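Local atomic coordinates of protein Niban 2 (Homo sapiens, PDB entry 7CTP), a protein that may suppress apoptosis and may promote melanoma cell invasion in vitro; this chain holds its PH domain and long helices. Residues Glu18-Ile23 with His276-Gln281; Ala38-Met43 with Thr306-Ile311; Asp128-Leu133 with Ile160-Tyr165; Gln355-Val360 with Ser484-Arg489. One frame throughout, in Å; residues are numbered along the deposited sequence.

Contact 1: Glu18-Ile23 with His276-Gln281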
# COMPACT_ATOMS: atom_id res chain seq x y z
N GLU A 18 -26.87 0.61 10.25
CA GLU A 18 -27.74 0.76 9.08
C GLU A 18 -27.05 1.56 7.99
O GLU A 18 -27.07 1.17 6.81
CB GLU A 18 -29.06 1.43 9.50
CG GLU A 18 -29.99 0.48 10.25
CD GLU A 18 -31.17 1.18 10.92
OE1 GLU A 18 -31.89 0.52 11.69
OE2 GLU A 18 -31.36 2.39 10.67
N LYS A 19 -26.43 2.69 8.35
CA LYS A 19 -25.71 3.50 7.37
C LYS A 19 -24.53 2.73 6.79
O LYS A 19 -24.26 2.82 5.59
CB LYS A 19 -25.24 4.80 8.01
CG LYS A 19 -26.38 5.71 8.49
CD LYS A 19 -25.84 6.92 9.25
CE LYS A 19 -26.97 7.79 9.79
NZ LYS A 19 -27.17 9.01 8.95
N THR A 20 -23.81 1.99 7.64
CA THR A 20 -22.70 1.16 7.17
C THR A 20 -23.19 0.12 6.17
O THR A 20 -22.55 -0.12 5.13
CB THR A 20 -22.01 0.49 8.36
OG1 THR A 20 -21.51 1.52 9.24
CG2 THR A 20 -20.87 -0.43 7.92
N GLY A 21 -24.32 -0.51 6.47
CA GLY A 21 -24.84 -1.55 5.59
C GLY A 21 -25.20 -1.01 4.22
O GLY A 21 -25.00 -1.68 3.21
N LYS A 22 -25.74 0.21 4.18
CA LYS A 22 -26.09 0.81 2.90
C LYS A 22 -24.84 1.12 2.08
O LYS A 22 -24.83 0.91 0.86
CB LYS A 22 -26.93 2.07 3.13
CG LYS A 22 -28.26 1.72 3.78
CD LYS A 22 -29.15 2.93 4.02
CE LYS A 22 -30.41 2.50 4.76
NZ LYS A 22 -31.25 3.67 5.15
N ILE A 23 -23.78 1.60 2.73
CA ILE A 23 -22.51 1.82 2.04
C ILE A 23 -21.94 0.51 1.52
O ILE A 23 -21.47 0.43 0.38
CB ILE A 23 -21.50 2.53 2.96
CG1 ILE A 23 -21.93 3.97 3.22
CG2 ILE A 23 -20.09 2.49 2.35
CD1 ILE A 23 -21.26 4.56 4.45
N HIS A 276 -14.14 -0.24 15.00
CA HIS A 276 -14.23 -1.68 15.29
C HIS A 276 -15.56 -2.27 14.81
O HIS A 276 -15.59 -3.36 14.22
CB HIS A 276 -14.06 -1.93 16.79
CG HIS A 276 -14.59 -3.26 17.23
ND1 HIS A 276 -13.86 -4.43 17.14
CD2 HIS A 276 -15.80 -3.62 17.74
CE1 HIS A 276 -14.58 -5.44 17.58
NE2 HIS A 276 -15.76 -4.98 17.95
N MET A 277 -16.66 -1.58 15.10
CA MET A 277 -17.99 -2.01 14.68
C MET A 277 -18.08 -2.12 13.16
O MET A 277 -18.59 -3.10 12.61
CB MET A 277 -19.00 -1.00 15.21
CG MET A 277 -20.40 -1.43 15.35
SD MET A 277 -21.26 0.08 15.85
CE MET A 277 -22.46 0.10 14.54
N VAL A 278 -17.59 -1.08 12.48
CA VAL A 278 -17.57 -1.07 11.01
C VAL A 278 -16.71 -2.21 10.47
O VAL A 278 -17.09 -2.89 9.50
CB VAL A 278 -17.06 0.29 10.51
CG1 VAL A 278 -16.68 0.22 9.04
CG2 VAL A 278 -18.11 1.37 10.76
N TYR A 279 -15.52 -2.41 11.05
CA TYR A 279 -14.62 -3.45 10.58
C TYR A 279 -15.29 -4.82 10.61
O TYR A 279 -15.22 -5.58 9.64
CB TYR A 279 -13.34 -3.46 11.43
CG TYR A 279 -12.32 -4.53 11.03
CD1 TYR A 279 -12.47 -5.86 11.46
CD2 TYR A 279 -11.22 -4.21 10.24
CE1 TYR A 279 -11.55 -6.84 11.10
CE2 TYR A 279 -10.30 -5.19 9.88
CZ TYR A 279 -10.48 -6.50 10.31
OH TYR A 279 -9.56 -7.46 9.96
N GLU A 280 -15.95 -5.15 11.73
CA GLU A 280 -16.57 -6.46 11.81
C GLU A 280 -17.72 -6.60 10.82
O GLU A 280 -17.90 -7.66 10.21
CB GLU A 280 -17.06 -6.74 13.24
CG GLU A 280 -15.91 -6.97 14.24
CD GLU A 280 -14.97 -8.09 13.83
OE1 GLU A 280 -15.44 -9.12 13.30
OE2 GLU A 280 -13.74 -7.95 14.04
N GLN A 281 -18.50 -5.53 10.64
CA GLN A 281 -19.60 -5.57 9.68
C GLN A 281 -19.09 -5.72 8.25
O GLN A 281 -19.61 -6.52 7.45
CB GLN A 281 -20.46 -4.32 9.85
CG GLN A 281 -21.82 -4.40 9.18
CD GLN A 281 -22.68 -3.20 9.51
OE1 GLN A 281 -22.48 -2.53 10.53
NE2 GLN A 281 -23.67 -2.93 8.66
O HOH W 1 -20.98 -0.35 11.63
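Val278 and Gln281 of the long helix 260-337 pack on Thr20 and Gly21 of helix 10-48, one turn of a helix-helix crossing in which the local axes run 10.5 Å apart at -42°. Early in the segment, Met277 sends its thioether to the neighbouring turns of helix 10-48, touching Arg13, Ile16 and Ala17. Val278 follows with its CG2 methyl, which lies 3.7 Å from Thr20 OG1; that hydroxyl is also bonded to the backbone O of Ile16 in the preceding turn. Three residues on, Gln281 reaches across to helix 10-48: CG stands trans to the backbone N (chi1 -165°) and the chain stays extended, which carries the amide to Thr20, where CD lies 3.7 Å from the CG2 methyl. NE2 bonds to the O of Ala17 and passes 3.3 Å from Gly21 N; both are donors, so this is contact without a hydrogen bond. With an alanine here, the O of Ala17 would probably lose this donor and the bridging water one acceptor, beside a gap at the Thr20 methyl. On the other branch of the amide, that water donates to two acceptors and so joins the helices, 2.9 Å from Gln281 OE1 and 3.1 Å from Thr20 OG1.

Contact 2: Ala38-Met43 with Thr306-Ile311; sequences ALFNSM and TDMDQI
The ring of Phe40 projects from helix 10-48 between Ile311 and Met308 of helix 260-337, and each of these meets it from a different direction. Ile311 lays its CG2 methyl over one face, 3.9 Å from the centroid of the Phe40 ring and 29° off the normal, a CH-pi contact. The methyl sits toward the rim, nearest Phe40 CE1, from which Ile311 CG2 is 3.4 Å away. The two side chains run antiparallel alongside each other. Met308 comes in obliquely: its SD lies 4.6 Å from the centroid of the Phe40 ring, an oblique Met-aromatic contact. Bends at its second and third torsions fold the thioether back toward helix 10-48, and Met308 CE ends 4.2 Å from the backbone C of Met43. The short segments cross nearly at right angles, -99°, so few residues of either helix take part. Phe526 and Phe529 flank Ile311 from loops, and Arg44 and Ile47 meet Met308 from helix 10-48. A serine at Phe40 would probably leave the Ile311 methyl and the Met308 sulfur without their aromatic partner and open a gap between the helices. No hydrogen bond joins the two segments; cohesion here rests on dispersion and on the polarisable sulfur and ring, consistent with a buried apolar junction.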
# COMPACT_ATOMS: atom_id res chain seq x y z
N ALA A 38 -12.14 -7.78 -14.23
CA ALA A 38 -10.79 -8.13 -13.80
C ALA A 38 -10.42 -9.53 -14.24
O ALA A 38 -9.27 -9.79 -14.65
CB ALA A 38 -10.66 -7.99 -12.29
N LEU A 39 -11.37 -10.47 -14.15
CA LEU A 39 -11.12 -11.84 -14.58
C LEU A 39 -10.86 -11.89 -16.08
O LEU A 39 -9.90 -12.54 -16.53
CB LEU A 39 -12.32 -12.72 -14.22
CG LEU A 39 -12.23 -14.20 -14.63
CD1 LEU A 39 -11.10 -14.88 -13.87
CD2 LEU A 39 -13.56 -14.89 -14.34
N PHE A 40 -11.68 -11.21 -16.87
CA PHE A 40 -11.47 -11.19 -18.31
C PHE A 40 -10.10 -10.60 -18.66
O PHE A 40 -9.38 -11.14 -19.52
CB PHE A 40 -12.57 -10.40 -19.01
CG PHE A 40 -12.31 -10.20 -20.47
CD1 PHE A 40 -12.56 -11.23 -21.37
CD2 PHE A 40 -11.76 -9.01 -20.94
CE1 PHE A 40 -12.30 -11.06 -22.72
CE2 PHE A 40 -11.50 -8.85 -22.29
CZ PHE A 40 -11.78 -9.87 -23.18
N ASN A 41 -9.73 -9.49 -18.03
CA ASN A 41 -8.45 -8.85 -18.38
C ASN A 41 -7.27 -9.75 -18.05
O ASN A 41 -6.30 -9.83 -18.81
CB ASN A 41 -8.31 -7.51 -17.66
CG ASN A 41 -9.27 -6.46 -18.18
OD1 ASN A 41 -9.69 -6.49 -19.34
ND2 ASN A 41 -9.62 -5.50 -17.33
N SER A 42 -7.34 -10.45 -16.91
CA SER A 42 -6.25 -11.33 -16.52
C SER A 42 -6.18 -12.52 -17.46
O SER A 42 -5.10 -12.90 -17.92
CB SER A 42 -6.44 -11.79 -15.07
OG SER A 42 -5.44 -12.74 -14.70
N MET A 43 -7.34 -13.11 -17.78
CA MET A 43 -7.34 -14.25 -18.69
C MET A 43 -6.89 -13.85 -20.08
O MET A 43 -6.22 -14.63 -20.77
CB MET A 43 -8.71 -14.90 -18.73
CG MET A 43 -9.03 -15.63 -17.45
SD MET A 43 -10.59 -16.50 -17.60
CE MET A 43 -10.13 -17.79 -18.78
N THR A 306 -14.08 -19.56 -24.08
CA THR A 306 -14.80 -19.92 -25.30
C THR A 306 -15.06 -18.71 -26.19
O THR A 306 -14.88 -18.77 -27.41
CB THR A 306 -16.11 -20.61 -24.94
OG1 THR A 306 -15.84 -21.78 -24.17
CG2 THR A 306 -16.88 -21.00 -26.20
N ASP A 307 -15.51 -17.61 -25.59
CA ASP A 307 -16.02 -16.47 -26.33
C ASP A 307 -15.03 -15.31 -26.43
O ASP A 307 -15.42 -14.23 -26.86
CB ASP A 307 -17.33 -15.97 -25.71
CG ASP A 307 -18.48 -16.94 -25.92
OD1 ASP A 307 -18.41 -17.74 -26.87
OD2 ASP A 307 -19.45 -16.89 -25.13
N MET A 308 -13.77 -15.55 -26.05
CA MET A 308 -12.73 -14.52 -26.01
C MET A 308 -12.76 -13.57 -27.21
O MET A 308 -12.83 -12.35 -27.04
CB MET A 308 -11.37 -15.22 -25.92
CG MET A 308 -10.18 -14.27 -25.98
SD MET A 308 -10.11 -13.17 -24.55
CE MET A 308 -9.66 -14.33 -23.26
N ASP A 309 -12.71 -14.11 -28.42
CA ASP A 309 -12.62 -13.26 -29.60
C ASP A 309 -13.87 -12.41 -29.78
O ASP A 309 -13.79 -11.26 -30.23
CB ASP A 309 -12.37 -14.11 -30.85
CG ASP A 309 -11.00 -14.75 -30.84
OD1 ASP A 309 -10.13 -14.31 -30.05
OD2 ASP A 309 -10.79 -15.70 -31.62
N GLN A 310 -15.04 -12.95 -29.44
CA GLN A 310 -16.28 -12.20 -29.58
C GLN A 310 -16.39 -11.12 -28.51
O GLN A 310 -16.93 -10.03 -28.77
CB GLN A 310 -17.47 -13.16 -29.52
CG GLN A 310 -17.59 -14.10 -30.72
CD GLN A 310 -16.37 -14.99 -30.93
OE1 GLN A 310 -15.95 -15.73 -30.03
NE2 GLN A 310 -15.77 -14.91 -32.12
N ILE A 311 -15.90 -11.40 -27.30
CA ILE A 311 -15.88 -10.38 -26.26
C ILE A 311 -14.96 -9.22 -26.67
O ILE A 311 -15.32 -8.05 -26.53
CB ILE A 311 -15.45 -10.99 -24.91
CG1 ILE A 311 -16.46 -12.05 -24.47
CG2 ILE A 311 -15.34 -9.90 -23.84
CD1 ILE A 311 -16.04 -12.82 -23.23

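Contact 3: Asp128-Leu133 with Ile160-Tyr165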
# COMPACT_ATOMS: atom_id res chain seq x y z
N ASP A 128 3.98 17.66 20.87
CA ASP A 128 3.41 18.84 20.24
C ASP A 128 2.99 18.56 18.81
O ASP A 128 1.93 19.02 18.37
CB ASP A 128 4.40 20.00 20.26
CG ASP A 128 3.73 21.30 19.95
OD1 ASP A 128 2.81 21.69 20.71
OD2 ASP A 128 4.09 21.92 18.93
N GLN A 129 3.81 17.82 18.06
CA GLN A 129 3.44 17.40 16.72
C GLN A 129 2.11 16.66 16.72
O GLN A 129 1.29 16.84 15.82
CB GLN A 129 4.51 16.49 16.12
CG GLN A 129 5.67 17.18 15.47
CD GLN A 129 6.64 16.18 14.88
OE1 GLN A 129 6.47 14.96 15.04
NE2 GLN A 129 7.66 16.68 14.21
N TYR A 130 1.92 15.78 17.71
CA TYR A 130 0.68 15.00 17.80
C TYR A 130 -0.51 15.90 18.12
O TYR A 130 -1.57 15.79 17.50
CB TYR A 130 0.84 13.92 18.86
CG TYR A 130 -0.45 13.21 19.20
CD1 TYR A 130 -1.04 12.31 18.31
CD2 TYR A 130 -1.08 13.45 20.42
CE1 TYR A 130 -2.23 11.66 18.64
CE2 TYR A 130 -2.26 12.81 20.75
CZ TYR A 130 -2.83 11.92 19.86
OH TYR A 130 -4.00 11.30 20.20
N LEU A 131 -0.35 16.79 19.10
CA LEU A 131 -1.43 17.70 19.46
C LEU A 131 -1.78 18.63 18.31
O LEU A 131 -2.94 19.00 18.14
CB LEU A 131 -1.05 18.51 20.70
CG LEU A 131 -0.90 17.70 22.00
CD1 LEU A 131 -0.50 18.64 23.12
CD2 LEU A 131 -2.18 16.96 22.35
N GLU A 132 -0.79 19.01 17.50
CA GLU A 132 -1.07 19.83 16.33
C GLU A 132 -1.90 19.05 15.31
O GLU A 132 -2.84 19.59 14.72
CB GLU A 132 0.24 20.31 15.71
CG GLU A 132 0.06 21.20 14.50
CD GLU A 132 1.37 21.77 13.98
OE1 GLU A 132 1.47 21.91 12.74
OE2 GLU A 132 2.27 22.08 14.80
N LEU A 133 -1.59 17.77 15.14
CA LEU A 133 -2.28 16.93 14.17
C LEU A 133 -3.75 16.72 14.55
O LEU A 133 -4.62 16.71 13.67
CB LEU A 133 -1.55 15.60 14.02
CG LEU A 133 -2.09 14.56 13.04
CD1 LEU A 133 -2.21 15.16 11.66
CD2 LEU A 133 -1.14 13.36 13.03
N ILE A 160 4.62 8.23 19.09
CA ILE A 160 3.16 8.18 19.12
C ILE A 160 2.67 7.62 17.79
O ILE A 160 3.13 8.04 16.72
CB ILE A 160 2.56 9.58 19.39
CG1 ILE A 160 2.92 10.02 20.81
CG2 ILE A 160 1.03 9.54 19.21
CD1 ILE A 160 2.77 11.51 21.03
N LEU A 161 1.73 6.68 17.87
CA LEU A 161 1.10 6.10 16.69
C LEU A 161 -0.29 6.71 16.52
O LEU A 161 -1.15 6.51 17.38
CB LEU A 161 1.00 4.59 16.82
CG LEU A 161 2.30 3.81 16.95
CD1 LEU A 161 2.00 2.31 16.92
CD2 LEU A 161 3.25 4.19 15.84
N TRP A 162 -0.50 7.43 15.42
CA TRP A 162 -1.76 8.07 15.09
C TRP A 162 -2.41 7.37 13.90
O TRP A 162 -1.71 6.92 12.99
CB TRP A 162 -1.53 9.55 14.76
CG TRP A 162 -2.72 10.29 14.21
CD1 TRP A 162 -3.62 11.05 14.92
CD2 TRP A 162 -3.11 10.38 12.84
NE1 TRP A 162 -4.55 11.59 14.07
CE2 TRP A 162 -4.27 11.20 12.79
CE3 TRP A 162 -2.61 9.85 11.65
CZ2 TRP A 162 -4.91 11.50 11.59
CZ3 TRP A 162 -3.26 10.15 10.46
CH2 TRP A 162 -4.40 10.96 10.44
N HIS A 163 -3.74 7.30 13.90
CA HIS A 163 -4.54 6.75 12.81
C HIS A 163 -5.75 7.66 12.67
O HIS A 163 -6.25 8.18 13.67
CB HIS A 163 -4.94 5.30 13.12
CG HIS A 163 -5.62 4.56 12.01
ND1 HIS A 163 -6.93 4.80 11.64
CD2 HIS A 163 -5.20 3.54 11.23
CE1 HIS A 163 -7.28 3.98 10.67
NE2 HIS A 163 -6.24 3.20 10.40
N PRO A 164 -6.24 7.90 11.44
CA PRO A 164 -7.36 8.85 11.31
C PRO A 164 -8.63 8.40 12.01
O PRO A 164 -9.43 9.26 12.41
CB PRO A 164 -7.56 8.96 9.79
CG PRO A 164 -6.92 7.72 9.22
CD PRO A 164 -5.76 7.42 10.13
N TYR A 165 -8.82 7.08 12.19
CA TYR A 165 -10.09 6.53 12.70
C TYR A 165 -9.92 5.60 13.89
O TYR A 165 -10.82 5.52 14.73
CB TYR A 165 -10.84 5.76 11.58
CG TYR A 165 -10.93 6.51 10.27
CD1 TYR A 165 -11.54 7.75 10.21
CD2 TYR A 165 -10.36 6.00 9.12
CE1 TYR A 165 -11.61 8.45 9.03
CE2 TYR A 165 -10.42 6.70 7.92
CZ TYR A 165 -11.05 7.93 7.90
OH TYR A 165 -11.11 8.65 6.73
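Tyr130 and Leu133, one turn apart on helix 127-134, pack against Ile160 and Trp162 on strand 157-162, joining a short helix of the PH domain to its antiparallel sheet. The Leu133 methyl CD2 stands over the pyrrole ring of Trp162, 3.6 Å from the centroid and 11° off the normal, a nearly perpendicular CH-pi contact. Its neighbour Tyr130 approaches the indole at the edge, with Tyr130 CE1 4.0 Å from Trp162 CD1. Ile160 meets the tyrosine too: its CG2 methyl is 3.6 Å from Tyr130 CD1, off the centre of the ring, while Ile160 CD1 touches Tyr130 CB. Ile160 and Trp162, two apart on the strand, thus project to the same side and receive the helix together.

Further out, the strand is held by backbone bonds from Ile160 to Leu124 and from Trp162 to Lys122, both on the edge strand 122-124. Trp162 has CG trans to its own backbone N (chi1 172°), which turns the indole toward the helix with one face to Leu133; the opposite face rests on the backbone N of Pro164. The hydroxyl of Tyr130 is hydrogen-bonded to the hydroxyl of Tyr170 and to His168 ND1, fixing the far end of the ring. Beyond the strand the chain turns at Pro164, where the Tyr165 N donates to His163 ND1 at 3.0 Å, lying only 10° out of the imidazole plane.

Contact 4: Gln355-Val360 with Ser484-Arg489; sequences QGFTEV and SSVRKR
Phe357 of helix 342-378 lies flat against the aliphatic part of Arg487 on helix 464-511, and this pairing is the close-packed heart of the contact. Arg487 CG sits over the centre of the ring, 3.8 Å from the centroid of Phe357 and 8° off the normal, an almost vertical CH-pi contact. The next methylene follows along the ring, with Arg487 CD 3.8 Å from Phe357 CD1. On the valine side, Val486 CG1 reaches the far end of the ring obliquely, 3.9 Å from Phe357 CZ. His435 and Met436 of helix 422-455 also touch the phenylalanine.

The packing changes character where the arginine turns polar. A bend at chi3 (-70°) leads the guanidinium past the ring instead of laying it on the face: the two planes are 49° apart, and Arg487 NE comes no nearer to the phenylalanine than 4.1 Å, at Phe357 CB and CG. The charged end is held instead by NE bonding to Ser483 OG and a weak bond from NH1 to Ser354 OG, with Arg559 also touching the side chain. On the outer side of helix 342-378, Gln355 is exposed to solvent. A phenylalanine ring packed on a valine and on the methylenes of an arginine whose charged end is bonded elsewhere is buried helix-helix packing, here within the helical C-terminal part of this chain.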
# COMPACT_ATOMS: atom_id res chain seq x y z
N GLN A 355 17.61 7.03 -6.91
CA GLN A 355 18.57 7.02 -5.81
C GLN A 355 18.33 5.84 -4.88
O GLN A 355 19.28 5.19 -4.42
CB GLN A 355 18.51 8.33 -5.04
CG GLN A 355 19.07 9.51 -5.79
CD GLN A 355 18.88 10.82 -5.06
OE1 GLN A 355 18.15 10.89 -4.08
NE2 GLN A 355 19.55 11.86 -5.53
N GLY A 356 17.06 5.53 -4.60
CA GLY A 356 16.75 4.43 -3.70
C GLY A 356 17.15 3.08 -4.27
O GLY A 356 17.71 2.24 -3.56
N PHE A 357 16.87 2.86 -5.55
CA PHE A 357 17.24 1.58 -6.16
C PHE A 357 18.76 1.44 -6.26
O PHE A 357 19.30 0.34 -6.07
CB PHE A 357 16.60 1.46 -7.54
CG PHE A 357 15.17 0.95 -7.52
CD1 PHE A 357 14.14 1.76 -7.07
CD2 PHE A 357 14.87 -0.33 -7.95
CE1 PHE A 357 12.84 1.31 -7.04
CE2 PHE A 357 13.56 -0.79 -7.93
CZ PHE A 357 12.54 0.03 -7.48
N THR A 358 19.46 2.54 -6.53
CA THR A 358 20.92 2.51 -6.52
C THR A 358 21.46 2.23 -5.12
O THR A 358 22.43 1.47 -4.96
CB THR A 358 21.47 3.82 -7.07
OG1 THR A 358 21.11 3.93 -8.45
CG2 THR A 358 22.99 3.86 -6.94
N GLU A 359 20.83 2.80 -4.08
CA GLU A 359 21.26 2.52 -2.72
C GLU A 359 21.05 1.05 -2.35
O GLU A 359 21.89 0.45 -1.68
CB GLU A 359 20.53 3.44 -1.74
CG GLU A 359 20.94 3.27 -0.27
CD GLU A 359 22.35 3.80 0.06
OE1 GLU A 359 22.81 3.56 1.19
OE2 GLU A 359 22.97 4.46 -0.81
N VAL A 360 19.94 0.45 -2.80
CA VAL A 360 19.75 -0.99 -2.60
C VAL A 360 20.91 -1.76 -3.21
O VAL A 360 21.47 -2.68 -2.59
CB VAL A 360 18.41 -1.44 -3.21
CG1 VAL A 360 18.35 -2.97 -3.27
CG2 VAL A 360 17.25 -0.87 -2.40
N SER A 484 15.58 -1.37 -13.87
CA SER A 484 15.07 -0.50 -14.93
C SER A 484 13.66 -0.91 -15.35
O SER A 484 12.81 -0.06 -15.60
CB SER A 484 16.02 -0.50 -16.12
OG SER A 484 15.38 0.00 -17.27
N SER A 485 13.42 -2.22 -15.44
CA SER A 485 12.07 -2.71 -15.75
C SER A 485 11.08 -2.26 -14.69
O SER A 485 10.01 -1.72 -15.01
CB SER A 485 12.07 -4.24 -15.85
OG SER A 485 12.83 -4.66 -16.97
N VAL A 486 11.43 -2.46 -13.42
CA VAL A 486 10.52 -2.15 -12.32
C VAL A 486 10.28 -0.65 -12.24
O VAL A 486 9.14 -0.21 -12.07
CB VAL A 486 11.07 -2.72 -11.00
CG1 VAL A 486 10.29 -2.15 -9.80
CG2 VAL A 486 11.00 -4.24 -11.01
N ARG A 487 11.34 0.15 -12.40
CA ARG A 487 11.17 1.59 -12.30
C ARG A 487 10.34 2.15 -13.46
O ARG A 487 9.49 3.02 -13.26
CB ARG A 487 12.53 2.28 -12.21
CG ARG A 487 13.08 2.24 -10.79
CD ARG A 487 14.41 2.96 -10.67
NE ARG A 487 15.47 2.23 -11.36
CZ ARG A 487 16.26 2.77 -12.28
NH1 ARG A 487 16.10 4.04 -12.61
NH2 ARG A 487 17.21 2.04 -12.86
N LYS A 488 10.55 1.64 -14.69
CA LYS A 488 9.75 2.15 -15.80
C LYS A 488 8.27 1.87 -15.59
O LYS A 488 7.42 2.73 -15.86
CB LYS A 488 10.19 1.56 -17.14
CG LYS A 488 9.43 2.23 -18.30
CD LYS A 488 9.12 1.29 -19.47
CE LYS A 488 7.90 1.76 -20.26
NZ LYS A 488 8.15 2.98 -21.09
N ARG A 489 7.94 0.66 -15.14
CA ARG A 489 6.55 0.30 -14.85
C ARG A 489 5.99 1.18 -13.74
O ARG A 489 4.83 1.62 -13.81
CB ARG A 489 6.46 -1.17 -14.47
CG ARG A 489 5.04 -1.72 -14.30
CD ARG A 489 5.10 -3.15 -13.73
NE ARG A 489 6.29 -3.87 -14.19
CZ ARG A 489 7.02 -4.70 -13.43
NH1 ARG A 489 6.68 -4.93 -12.17
NH2 ARG A 489 8.08 -5.30 -13.95

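In the fold
Contacts 1 and 2 join the same two helices, 10-48 and 260-337, at points whose centres lie 34 Å apart, yet differ in chemistry: the first is partly buried and carries a bridging water beside a glutamine, the second is buried and apolar. Contact 3 stands apart as the only helix-on-strand pairing, internal to the PH domain and partly buried; its nearest atoms come within about 7 Å of contact 1 without touching. Contact 4, also buried, ties two later helices together and lies across the chain's centre from contact 1. Aromatic rings receive aliphatic groups in contacts 2, 3 and 4, whereas contact 1 has no ring in the interface.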